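Local coordinates for protein SmhA (Serratia marcescens, PDB 7A27) that is the A component of Smh, a tripartite alpha-pore-forming toxin, and probably helps it to form pores in membranes, at residues Y31-L36 with V67-T72; S20-A25 with A354-N359; Q164-I169 with V276-Q281; A170-A175 with Y257-V262. All blocks are in the same frame, centred on the assembly; numbering follows the deposited sequence.

Contact 1: Y31-L36 with V67-T72; sequences YSNLLL and VFKQNT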
loop_
_atom_site.group_PDB
_atom_site.type_symbol
_atom_site.label_atom_id
_atom_site.label_comp_id
_atom_site.label_asym_id
_atom_site.label_seq_id
_atom_site.Cartn_x
_atom_site.Cartn_y
_atom_site.Cartn_z
ATOM N N TYR A 31 3.199 7.883 -1.521
ATOM C CA TYR A 31 4.226 8.001 -2.591
ATOM C C TYR A 31 3.576 8.512 -3.875
ATOM O O TYR A 31 4.262 9.195 -4.625
ATOM C CB TYR A 31 4.996 6.699 -2.808
ATOM C CG TYR A 31 5.937 6.315 -1.695
ATOM C CD1 TYR A 31 6.672 7.270 -1.009
ATOM C CD2 TYR A 31 6.185 4.989 -1.397
ATOM C CE1 TYR A 31 7.548 6.918 0.005
ATOM C CE2 TYR A 31 7.065 4.616 -0.397
ATOM C CZ TYR A 31 7.739 5.587 0.305
ATOM O OH TYR A 31 8.606 5.238 1.278
ATOM N N SER A 32 2.302 8.212 -4.111
ATOM C CA SER A 32 1.545 8.781 -5.257
ATOM C C SER A 32 1.368 10.279 -5.019
ATOM O O SER A 32 1.598 11.044 -5.964
ATOM C CB SER A 32 0.216 8.126 -5.454
ATOM O OG SER A 32 0.402 6.749 -5.683
ATOM N N ASN A 33 0.982 10.672 -3.801
ATOM C CA ASN A 33 0.764 12.094 -3.454
ATOM C C ASN A 33 2.084 12.857 -3.597
ATOM O O ASN A 33 2.041 14.037 -3.997
ATOM C CB ASN A 33 0.188 12.261 -2.051
ATOM C CG ASN A 33 -1.295 11.981 -1.987
ATOM O OD1 ASN A 33 -2.062 12.400 -2.867
ATOM N ND2 ASN A 33 -1.707 11.304 -0.920
ATOM N N LEU A 34 3.210 12.212 -3.291
ATOM C CA LEU A 34 4.538 12.859 -3.369
ATOM C C LEU A 34 4.851 13.141 -4.844
ATOM O O LEU A 34 5.281 14.246 -5.139
ATOM C CB LEU A 34 5.593 11.959 -2.722
ATOM C CG LEU A 34 7.003 12.535 -2.677
ATOM C CD1 LEU A 34 7.097 13.727 -1.739
ATOM C CD2 LEU A 34 7.989 11.477 -2.254
ATOM N N LEU A 35 4.624 12.179 -5.738
ATOM C CA LEU A 35 4.871 12.325 -7.202
ATOM C C LEU A 35 4.005 13.428 -7.814
ATOM O O LEU A 35 4.497 14.101 -8.778
ATOM C CB LEU A 35 4.564 10.999 -7.889
ATOM C CG LEU A 35 5.664 9.954 -7.798
ATOM C CD1 LEU A 35 5.128 8.630 -8.300
ATOM C CD2 LEU A 35 6.881 10.385 -8.596
ATOM N N LEU A 36 2.784 13.613 -7.291
ATOM C CA LEU A 36 1.786 14.593 -7.802
ATOM C C LEU A 36 2.008 15.972 -7.183
ATOM O O LEU A 36 1.496 16.935 -7.777
ATOM C CB LEU A 36 0.374 14.080 -7.496
ATOM C CG LEU A 36 -0.036 12.832 -8.265
ATOM C CD1 LEU A 36 -1.254 12.166 -7.653
ATOM C CD2 LEU A 36 -0.281 13.160 -9.729
ATOM N N VAL A 67 -3.835 7.436 -11.349
ATOM C CA VAL A 67 -4.618 6.183 -11.549
ATOM C C VAL A 67 -4.661 5.399 -10.229
ATOM O O VAL A 67 -5.769 5.019 -9.789
ATOM C CB VAL A 67 -4.089 5.333 -12.712
ATOM C CG1 VAL A 67 -4.736 3.961 -12.726
ATOM C CG2 VAL A 67 -4.333 6.006 -14.048
ATOM N N PHE A 68 -3.513 5.156 -9.611
ATOM C CA PHE A 68 -3.458 4.450 -8.311
ATOM C C PHE A 68 -4.349 5.171 -7.289
ATOM O O PHE A 68 -5.214 4.522 -6.676
ATOM C CB PHE A 68 -2.038 4.363 -7.752
ATOM C CG PHE A 68 -1.975 3.562 -6.475
ATOM C CD1 PHE A 68 -1.944 2.183 -6.514
ATOM C CD2 PHE A 68 -2.000 4.178 -5.240
ATOM C CE1 PHE A 68 -1.926 1.442 -5.346
ATOM C CE2 PHE A 68 -1.939 3.428 -4.072
ATOM C CZ PHE A 68 -1.919 2.066 -4.125
ATOM N N LYS A 69 -4.164 6.479 -7.133
ATOM C CA LYS A 69 -4.826 7.312 -6.096
ATOM C C LYS A 69 -6.354 7.283 -6.249
ATOM O O LYS A 69 -7.023 7.064 -5.226
ATOM C CB LYS A 69 -4.301 8.748 -6.179
ATOM C CG LYS A 69 -4.548 9.601 -4.946
ATOM C CD LYS A 69 -4.380 11.086 -5.194
ATOM C CE LYS A 69 -4.973 11.885 -4.060
ATOM N NZ LYS A 69 -5.366 13.246 -4.480
ATOM N N GLN A 70 -6.876 7.485 -7.471
ATOM C CA GLN A 70 -8.331 7.662 -7.763
ATOM C C GLN A 70 -9.041 6.344 -8.096
ATOM O O GLN A 70 -10.188 6.196 -7.626
ATOM C CB GLN A 70 -8.541 8.690 -8.880
ATOM C CG GLN A 70 -8.125 10.098 -8.432
ATOM C CD GLN A 70 -8.247 11.178 -9.479
ATOM O OE1 GLN A 70 -8.905 11.010 -10.500
ATOM N NE2 GLN A 70 -7.618 12.315 -9.230
ATOM N N ASN A 71 -8.417 5.431 -8.857
ATOM C CA ASN A 71 -9.061 4.158 -9.302
ATOM C C ASN A 71 -8.678 2.961 -8.414
ATOM O O ASN A 71 -9.588 2.346 -7.828
ATOM C CB ASN A 71 -8.758 3.859 -10.771
ATOM C CG ASN A 71 -9.287 4.942 -11.692
ATOM O OD1 ASN A 71 -9.641 6.035 -11.241
ATOM N ND2 ASN A 71 -9.375 4.655 -12.986
ATOM N N THR A 72 -7.392 2.615 -8.346
ATOM C CA THR A 72 -6.893 1.408 -7.633
ATOM C C THR A 72 -7.251 1.444 -6.136
ATOM O O THR A 72 -7.581 0.381 -5.582
ATOM C CB THR A 72 -5.385 1.229 -7.816
ATOM O OG1 THR A 72 -5.009 1.601 -9.141
ATOM C CG2 THR A 72 -4.961 -0.192 -7.552
#

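Contact 2: S20-A25 with A354-N359; sequences SISSQA and ANYAGN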
loop_
_atom_site.group_PDB
_atom_site.type_symbol
_atom_site.label_atom_id
_atom_site.label_comp_id
_atom_site.label_asym_id
_atom_site.label_seq_id
_atom_site.Cartn_x
_atom_site.Cartn_y
_atom_site.Cartn_z
ATOM N N SER A 20 -1.417 -6.655 6.036
ATOM C CA SER A 20 -0.148 -6.622 5.269
ATOM C C SER A 20 -0.384 -5.899 3.936
ATOM O O SER A 20 0.599 -5.317 3.413
ATOM C CB SER A 20 0.481 -7.985 5.078
ATOM O OG SER A 20 -0.175 -8.715 4.051
ATOM N N ILE A 21 -1.622 -5.898 3.411
ATOM C CA ILE A 21 -1.968 -5.159 2.159
ATOM C C ILE A 21 -2.045 -3.677 2.504
ATOM O O ILE A 21 -1.364 -2.890 1.821
ATOM C CB ILE A 21 -3.266 -5.655 1.504
ATOM C CG1 ILE A 21 -3.085 -7.072 0.948
ATOM C CG2 ILE A 21 -3.707 -4.680 0.414
ATOM C CD1 ILE A 21 -4.371 -7.750 0.506
ATOM N N SER A 22 -2.852 -3.313 3.510
ATOM C CA SER A 22 -3.015 -1.911 3.976
ATOM C C SER A 22 -1.611 -1.276 4.094
ATOM O O SER A 22 -1.400 -0.182 3.544
ATOM C CB SER A 22 -3.783 -1.849 5.294
ATOM O OG SER A 22 -5.116 -2.327 5.172
ATOM N N SER A 23 -0.679 -1.953 4.762
ATOM C CA SER A 23 0.688 -1.462 5.047
ATOM C C SER A 23 1.355 -0.879 3.795
ATOM O O SER A 23 1.942 0.202 3.890
ATOM C CB SER A 23 1.533 -2.550 5.631
ATOM O OG SER A 23 2.882 -2.131 5.719
ATOM N N GLN A 24 1.297 -1.569 2.664
ATOM C CA GLN A 24 1.995 -1.136 1.428
ATOM C C GLN A 24 1.090 -0.196 0.641
ATOM O O GLN A 24 1.590 0.833 0.205
ATOM C CB GLN A 24 2.447 -2.351 0.614
ATOM C CG GLN A 24 3.336 -3.331 1.377
ATOM C CD GLN A 24 4.682 -2.802 1.818
ATOM O OE1 GLN A 24 5.114 -1.698 1.480
ATOM N NE2 GLN A 24 5.386 -3.611 2.590
ATOM N N ALA A 25 -0.187 -0.518 0.472
ATOM C CA ALA A 25 -1.154 0.308 -0.292
ATOM C C ALA A 25 -1.242 1.701 0.321
ATOM O O ALA A 25 -1.239 2.649 -0.456
ATOM C CB ALA A 25 -2.525 -0.333 -0.347
ATOM N N ALA A 354 -11.138 3.833 6.986
ATOM C CA ALA A 354 -11.000 5.188 7.565
ATOM C C ALA A 354 -9.613 5.730 7.200
ATOM O O ALA A 354 -9.517 6.912 6.854
ATOM C CB ALA A 354 -11.216 5.169 9.055
ATOM N N ASN A 355 -8.593 4.878 7.245
ATOM C CA ASN A 355 -7.196 5.246 6.909
ATOM C C ASN A 355 -7.092 5.563 5.412
ATOM O O ASN A 355 -6.498 6.596 5.082
ATOM C CB ASN A 355 -6.198 4.169 7.345
ATOM C CG ASN A 355 -5.745 4.295 8.789
ATOM O OD1 ASN A 355 -5.708 5.387 9.344
ATOM N ND2 ASN A 355 -5.333 3.184 9.377
ATOM N N TYR A 356 -7.651 4.727 4.530
ATOM C CA TYR A 356 -7.606 4.974 3.062
ATOM C C TYR A 356 -8.308 6.293 2.756
ATOM O O TYR A 356 -7.908 6.945 1.783
ATOM C CB TYR A 356 -8.255 3.847 2.259
ATOM C CG TYR A 356 -7.430 2.593 2.085
ATOM C CD1 TYR A 356 -6.280 2.599 1.314
ATOM C CD2 TYR A 356 -7.836 1.386 2.618
ATOM C CE1 TYR A 356 -5.523 1.451 1.125
ATOM C CE2 TYR A 356 -7.087 0.245 2.453
ATOM C CZ TYR A 356 -5.934 0.261 1.695
ATOM O OH TYR A 356 -5.244 -0.909 1.543
ATOM N N ALA A 357 -9.321 6.669 3.541
ATOM C CA ALA A 357 -10.060 7.940 3.355
ATOM C C ALA A 357 -9.173 9.101 3.805
ATOM O O ALA A 357 -8.981 10.026 3.000
ATOM C CB ALA A 357 -11.372 7.929 4.101
ATOM N N GLY A 358 -8.632 9.026 5.027
ATOM C CA GLY A 358 -7.841 10.090 5.681
ATOM C C GLY A 358 -6.503 10.316 5.011
ATOM O O GLY A 358 -6.112 11.495 4.833
ATOM N N ASN A 359 -5.850 9.227 4.601
ATOM C CA ASN A 359 -4.499 9.234 3.988
ATOM C C ASN A 359 -4.563 9.635 2.509
ATOM O O ASN A 359 -3.518 9.470 1.839
ATOM C CB ASN A 359 -3.814 7.874 4.141
ATOM C CG ASN A 359 -2.327 7.912 3.857
ATOM O OD1 ASN A 359 -1.648 8.878 4.205
ATOM N ND2 ASN A 359 -1.816 6.867 3.225
#

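Contact 3: Q164-I169 with V276-Q281; sequences QQAQTI and VAKSVQ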
loop_
_atom_site.group_PDB
_atom_site.type_symbol
_atom_site.label_atom_id
_atom_site.label_comp_id
_atom_site.label_asym_id
_atom_site.label_seq_id
_atom_site.Cartn_x
_atom_site.Cartn_y
_atom_site.Cartn_z
ATOM N N GLN A 164 31.435 10.350 -7.741
ATOM C CA GLN A 164 31.406 10.250 -6.254
ATOM C C GLN A 164 30.235 11.091 -5.741
ATOM O O GLN A 164 29.507 10.590 -4.861
ATOM C CB GLN A 164 32.737 10.658 -5.602
ATOM C CG GLN A 164 32.818 10.354 -4.106
ATOM C CD GLN A 164 32.694 8.883 -3.777
ATOM O OE1 GLN A 164 33.532 8.049 -4.131
ATOM N NE2 GLN A 164 31.632 8.561 -3.061
ATOM N N GLN A 165 30.054 12.296 -6.283
ATOM C CA GLN A 165 28.939 13.201 -5.895
ATOM C C GLN A 165 27.607 12.510 -6.198
ATOM O O GLN A 165 26.691 12.647 -5.378
ATOM C CB GLN A 165 29.061 14.537 -6.618
ATOM C CG GLN A 165 30.196 15.386 -6.079
ATOM C CD GLN A 165 30.598 16.500 -7.013
ATOM O OE1 GLN A 165 30.201 16.550 -8.172
ATOM N NE2 GLN A 165 31.409 17.411 -6.508
ATOM N N ALA A 166 27.533 11.767 -7.304
ATOM C CA ALA A 166 26.331 11.033 -7.751
ATOM C C ALA A 166 26.066 9.835 -6.837
ATOM O O ALA A 166 24.876 9.554 -6.584
ATOM C CB ALA A 166 26.479 10.579 -9.184
ATOM N N GLN A 167 27.123 9.123 -6.418
ATOM C CA GLN A 167 27.006 7.930 -5.540
ATOM C C GLN A 167 26.538 8.404 -4.164
ATOM O O GLN A 167 25.642 7.762 -3.610
ATOM C CB GLN A 167 28.321 7.166 -5.444
ATOM C CG GLN A 167 28.184 5.725 -4.957
ATOM C CD GLN A 167 29.481 5.271 -4.317
ATOM O OE1 GLN A 167 29.942 5.868 -3.338
ATOM N NE2 GLN A 167 30.101 4.231 -4.871
ATOM N N THR A 168 27.105 9.498 -3.645
ATOM C CA THR A 168 26.717 10.094 -2.337
ATOM C C THR A 168 25.200 10.287 -2.334
ATOM O O THR A 168 24.561 9.893 -1.345
ATOM C CB THR A 168 27.446 11.413 -2.054
ATOM O OG1 THR A 168 28.847 11.143 -2.019
ATOM C CG2 THR A 168 27.033 12.034 -0.739
ATOM N N ILE A 169 24.658 10.834 -3.424
ATOM C CA ILE A 169 23.199 11.084 -3.605
ATOM C C ILE A 169 22.456 9.742 -3.632
ATOM O O ILE A 169 21.505 9.589 -2.865
ATOM C CB ILE A 169 22.957 11.941 -4.863
ATOM C CG1 ILE A 169 23.413 13.382 -4.617
ATOM C CG2 ILE A 169 21.505 11.877 -5.316
ATOM C CD1 ILE A 169 23.461 14.233 -5.854
ATOM N N VAL A 276 18.535 16.656 -11.290
ATOM C CA VAL A 276 17.046 16.631 -11.421
ATOM C C VAL A 276 16.613 15.191 -11.727
ATOM O O VAL A 276 15.825 14.639 -10.955
ATOM C CB VAL A 276 16.545 17.618 -12.492
ATOM C CG1 VAL A 276 15.050 17.454 -12.738
ATOM C CG2 VAL A 276 16.861 19.061 -12.140
ATOM N N ALA A 277 17.144 14.601 -12.797
ATOM C CA ALA A 277 16.835 13.223 -13.242
ATOM C C ALA A 277 16.920 12.251 -12.054
ATOM O O ALA A 277 16.007 11.412 -11.922
ATOM C CB ALA A 277 17.757 12.827 -14.363
ATOM N N LYS A 278 17.954 12.390 -11.215
ATOM C CA LYS A 278 18.196 11.523 -10.034
ATOM C C LYS A 278 17.103 11.740 -8.989
ATOM O O LYS A 278 16.629 10.723 -8.437
ATOM C CB LYS A 278 19.550 11.811 -9.380
ATOM C CG LYS A 278 20.794 11.365 -10.123
ATOM C CD LYS A 278 21.996 11.280 -9.170
ATOM C CE LYS A 278 22.759 9.980 -9.305
ATOM N NZ LYS A 278 21.914 8.766 -9.201
ATOM N N SER A 279 16.739 13.006 -8.736
ATOM C CA SER A 279 15.690 13.417 -7.768
ATOM C C SER A 279 14.336 12.782 -8.125
ATOM O O SER A 279 13.605 12.356 -7.177
ATOM C CB SER A 279 15.554 14.900 -7.705
ATOM O OG SER A 279 14.374 15.221 -6.999
ATOM N N VAL A 280 14.005 12.755 -9.426
ATOM C CA VAL A 280 12.731 12.195 -9.966
ATOM C C VAL A 280 12.750 10.680 -9.798
ATOM O O VAL A 280 11.749 10.135 -9.293
ATOM C CB VAL A 280 12.503 12.565 -11.445
ATOM C CG1 VAL A 280 11.348 11.792 -12.058
ATOM C CG2 VAL A 280 12.265 14.051 -11.606
ATOM N N GLN A 281 13.847 10.041 -10.223
ATOM C CA GLN A 281 14.024 8.568 -10.195
ATOM C C GLN A 281 13.919 8.056 -8.754
ATOM O O GLN A 281 13.385 6.940 -8.577
ATOM C CB GLN A 281 15.352 8.193 -10.845
ATOM C CG GLN A 281 15.737 6.739 -10.659
ATOM C CD GLN A 281 14.649 5.783 -11.078
ATOM O OE1 GLN A 281 13.782 6.115 -11.897
ATOM N NE2 GLN A 281 14.701 4.588 -10.498
#

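Contact 4: A170-A175 with Y257-V262; sequences AELNEA and YAKLAV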
loop_
_atom_site.group_PDB
_atom_site.type_symbol
_atom_site.label_atom_id
_atom_site.label_comp_id
_atom_site.label_asym_id
_atom_site.label_seq_id
_atom_site.Cartn_x
_atom_site.Cartn_y
_atom_site.Cartn_z
ATOM N N ALA A 170 22.884 8.794 -4.464
ATOM C CA ALA A 170 22.235 7.469 -4.611
ATOM C C ALA A 170 22.170 6.802 -3.241
ATOM O O ALA A 170 21.109 6.289 -2.910
ATOM C CB ALA A 170 22.975 6.616 -5.617
ATOM N N GLU A 171 23.263 6.855 -2.472
ATOM C CA GLU A 171 23.395 6.222 -1.133
ATOM C C GLU A 171 22.439 6.896 -0.153
ATOM O O GLU A 171 21.799 6.172 0.606
ATOM C CB GLU A 171 24.851 6.230 -0.652
ATOM C CG GLU A 171 25.663 5.106 -1.287
ATOM C CD GLU A 171 27.133 4.994 -0.917
ATOM O OE1 GLU A 171 27.775 6.073 -0.642
ATOM O OE2 GLU A 171 27.635 3.813 -0.898
ATOM N N LEU A 172 22.334 8.223 -0.172
ATOM C CA LEU A 172 21.434 8.984 0.735
ATOM C C LEU A 172 19.963 8.674 0.428
ATOM O O LEU A 172 19.217 8.464 1.390
ATOM C CB LEU A 172 21.749 10.479 0.622
ATOM C CG LEU A 172 23.035 10.894 1.334
ATOM C CD1 LEU A 172 23.506 12.282 0.907
ATOM C CD2 LEU A 172 22.831 10.834 2.850
ATOM N N ASN A 173 19.546 8.654 -0.843
ATOM C CA ASN A 173 18.151 8.313 -1.235
ATOM C C ASN A 173 17.814 6.910 -0.699
ATOM O O ASN A 173 16.691 6.721 -0.219
ATOM C CB ASN A 173 17.927 8.410 -2.745
ATOM C CG ASN A 173 17.929 9.820 -3.302
ATOM O OD1 ASN A 173 17.351 10.746 -2.730
ATOM N ND2 ASN A 173 18.540 9.976 -4.462
ATOM N N GLU A 174 18.758 5.968 -0.772
ATOM C CA GLU A 174 18.575 4.578 -0.285
ATOM C C GLU A 174 18.384 4.593 1.240
ATOM O O GLU A 174 17.538 3.825 1.716
ATOM C CB GLU A 174 19.730 3.678 -0.728
ATOM C CG GLU A 174 19.342 2.655 -1.790
ATOM C CD GLU A 174 20.353 1.526 -2.038
ATOM O OE1 GLU A 174 21.606 1.795 -1.976
ATOM O OE2 GLU A 174 19.899 0.355 -2.296
ATOM N N ALA A 175 19.110 5.453 1.970
ATOM C CA ALA A 175 19.047 5.568 3.445
ATOM C C ALA A 175 17.708 6.177 3.864
ATOM O O ALA A 175 17.097 5.677 4.824
ATOM C CB ALA A 175 20.170 6.428 3.948
ATOM N N TYR A 257 18.312 14.357 5.207
ATOM C CA TYR A 257 17.803 15.437 4.317
ATOM C C TYR A 257 18.844 16.569 4.301
ATOM O O TYR A 257 19.150 17.082 3.208
ATOM C CB TYR A 257 16.382 15.892 4.673
ATOM C CG TYR A 257 15.265 15.011 4.164
ATOM C CD1 TYR A 257 15.225 14.577 2.851
ATOM C CD2 TYR A 257 14.189 14.671 4.968
ATOM C CE1 TYR A 257 14.185 13.793 2.370
ATOM C CE2 TYR A 257 13.135 13.892 4.505
ATOM C CZ TYR A 257 13.127 13.444 3.197
ATOM O OH TYR A 257 12.086 12.681 2.726
ATOM N N ALA A 258 19.420 16.915 5.451
ATOM C CA ALA A 258 20.459 17.964 5.537
ATOM C C ALA A 258 21.594 17.634 4.556
ATOM O O ALA A 258 21.967 18.526 3.757
ATOM C CB ALA A 258 20.972 18.107 6.952
ATOM N N LYS A 259 22.104 16.396 4.605
ATOM C CA LYS A 259 23.221 15.913 3.751
ATOM C C LYS A 259 22.784 15.849 2.284
ATOM O O LYS A 259 23.625 16.144 1.405
ATOM C CB LYS A 259 23.732 14.538 4.208
ATOM C CG LYS A 259 24.390 14.530 5.585
ATOM C CD LYS A 259 25.583 13.574 5.743
ATOM C CE LYS A 259 25.219 12.184 6.213
ATOM N NZ LYS A 259 24.844 12.188 7.642
ATOM N N LEU A 260 21.529 15.470 2.026
ATOM C CA LEU A 260 20.987 15.358 0.650
ATOM C C LEU A 260 21.034 16.744 -0.009
ATOM O O LEU A 260 21.452 16.827 -1.191
ATOM C CB LEU A 260 19.559 14.808 0.686
ATOM C CG LEU A 260 18.932 14.590 -0.692
ATOM C CD1 LEU A 260 19.766 13.591 -1.467
ATOM C CD2 LEU A 260 17.476 14.147 -0.620
ATOM N N ALA A 261 20.631 17.783 0.726
ATOM C CA ALA A 261 20.600 19.179 0.239
ATOM C C ALA A 261 21.998 19.574 -0.249
ATOM O O ALA A 261 22.122 20.036 -1.390
ATOM C CB ALA A 261 20.111 20.092 1.332
ATOM N N VAL A 262 22.995 19.345 0.603
ATOM C CA VAL A 262 24.438 19.660 0.372
ATOM C C VAL A 262 24.929 18.921 -0.881
ATOM O O VAL A 262 25.600 19.563 -1.727
ATOM C CB VAL A 262 25.276 19.297 1.619
ATOM C CG1 VAL A 262 26.775 19.281 1.347
ATOM C CG2 VAL A 262 24.959 20.207 2.797
#

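Contact 1: Y31-L36 with V67-T72
Lys69 lays its aliphatic chain over the end of Asn33, the two side chains crossing at about a right angle. CG of Lys69 stands anti to the backbone N (chi1 -162°) and the chain stays extended beyond it, which carries CD and CE across to helix 14-37. There CE lies 3.2 Å from Asn33 OD1 and NZ of Lys69 3.8 Å from it, van der Waals packing of the lysine methylenes against the amide oxygen; at the other end of that amide, ND2 is weakly hydrogen-bonded to Asn360 O. Leu36 adds an apolar touch from one turn later, its CD1 resting 4.1 Å from Lys69 CD. Nearby, Ser32 OG approaches the Phe68 ring obliquely, 3.5 Å from CD2. This buried hydroxyl is hydrogen-bonded to Asn28 O within its own helix. The short segments cross at -129° with their axes 9.8 Å apart, and Ser32 and Lys69 are the nearest backbone pair. Helix 48-96 widens here into a pi-type turn, in which Val67 O accepts from both Asn71 N and Thr72 N. The side chain of Asn33 is about 6 Å from that of Asn359, a calcium-binding residue with no calcium bound in this chain, so the contact joins helices 14-37 and 48-96 beside that site. Helix 272-299 covers Ser32 through Phe287, and strand 230-237 packs against Tyr31 and Leu34 of helix 14-37.

Contact 2: S20-A25 with A354-N359
The two helical segments run almost parallel, 4° apart in direction, with axes 11.3 Å apart and Ser22 and Tyr356 as the nearest residues, their CA atoms separated by 8.3 Å. So wide a gap is spanned by one long side chain, that of Tyr356. With CG beside the backbone N (chi1 -78°), the ring reaches over to helix 14-37 and delivers its OH end between Ser22 and Ala25. Ala25 CB comes in at the edge of the ring, in its plane, 3.8 Å from CE1 and 3.4 Å from OH of Tyr356. One turn earlier, the CA of Ser22 lies 3.4 Å from Tyr356 OH, and Ile21 brings CG2 to the fringe of the same oxygen.

The serine and tyrosine hydroxyls do not bond each other: Ser22 OG stands 3.9 Å from Tyr356 OH. Both are instead hydrogen-bonded to the hydroxyl of Tyr80 on helix 48-96, whose ring also forms an edge-to-face pair with that of Tyr356; Ser22 OG is bonded as well to His18 O in its own helix. Helix 325-358 ends just beyond, and Asn359, the first residue to leave helical geometry, is a calcium-binding residue, though no calcium is bound to this chain. The chemistry thus implies a divided role for the phenol: carbon atoms of helix 14-37 touch its end, while Tyr80 satisfies its hydroxyl and is the partner it shares with Ser22.

Contact 3: Q164-I169 with V276-Q281
Lys278 crosses Ile169 obliquely and then passes on to Ala166, so that one long side chain meets two successive turns of helix 160-188. Its methylenes do the touching. CD of Lys278 rests 3.9 Å from CG2 of Ile169, the branch that stands anti to the isoleucine backbone N. Farther out, Lys278 CE lies 3.8 Å from Ala166 CB and 3.5 Å from the carbonyl oxygen of that alanine. The lysine begins beside its backbone N and turns at its outer torsions (chi3 132°, chi4 -52°), a bend that leads NZ off toward helix 104-155. There the ammonium group forms a salt bridge with Glu155, whose side chain also touches Ala166. The charge is therefore answered by a third helix, while the aliphatic stem packs against helix 160-188. Ile169, meanwhile, is also packed by Ala263, Tyr264 and Leu267 of helix 247-268. Helices 104-155, 160-188, 247-268 and 272-299 thus meet here in a long helical bundle, consistent with the fold of the ClyA-like alpha-pore-forming toxins, to which this protein probably belongs.

Contact 4: A170-A175 with Y257-V262
The carboxamide of Asn173 is the flat group that meets the opposing helix, and it does so through its oxygen: OD1 lies 3.9 Å from CD1 and 4.0 Å from CD2 of Leu260, so both methyls of the leucine gather at that atom. The two side chains cross at about a right angle. The ring of Tyr257, by contrast, turns to Ile176 and Ile180, farther along helix 160-188, and its OH is hydrogen-bonded to Ile236 O in strand 230-237. Leu172 carries most of the remaining packing. Its CG leans beside the backbone N (chi1 -75°), and the branch advances onto the backbone of helix 247-268, where CD1 sits 3.9 Å from both Lys259 C and Leu260 N. Helices 160-188 and 247-268 lie in the chain before and after the two-stranded antiparallel hairpin; a beta-hairpin inserted in this way between two helices recalls the beta-tongue of ClyA-like toxins, and may be its counterpart. The local axes run nearly antiparallel, crossing at -155° and approaching to 9.9 Å, with Leu172 and Leu260 as the closest backbone pair. Against the leucine branch stands Lys259, whose CB is 4.0 Å from each of CD1 and CD2 of Leu172. Beyond that carbon the lysine bends repeatedly, carrying its amino end away from helix 160-188. Leu172 CB meets Leu260 CD1 at 4.2 Å, an apolar seam that Leu260 extends to Ile176, and the buried Leu172 also touches Asn256.

From the N terminus, helix 14-37 supplies the first segment of both contact 2 and contact 1. Contact 1 closes early, when helix 48-96 folds back on it; contact 2 waits until the end of helix 325-358 and so encloses all the others. The two touch, Phe68 CE2 lying 3.8 Å from Ala25 O. Contacts 3 and 4 open later, on adjoining turns of helix 160-188. The chain then makes the hairpin 198-206/230-237 and returns as helix 247-268, closing contact 4, before helix 272-299 closes contact 3 around it. No loops cross. Contact 4 joins the two helices flanking the hairpin, contact 3 ties the first of them to helix 272-299, and contacts 1 and 2 bind the N-terminal helix into the bundle.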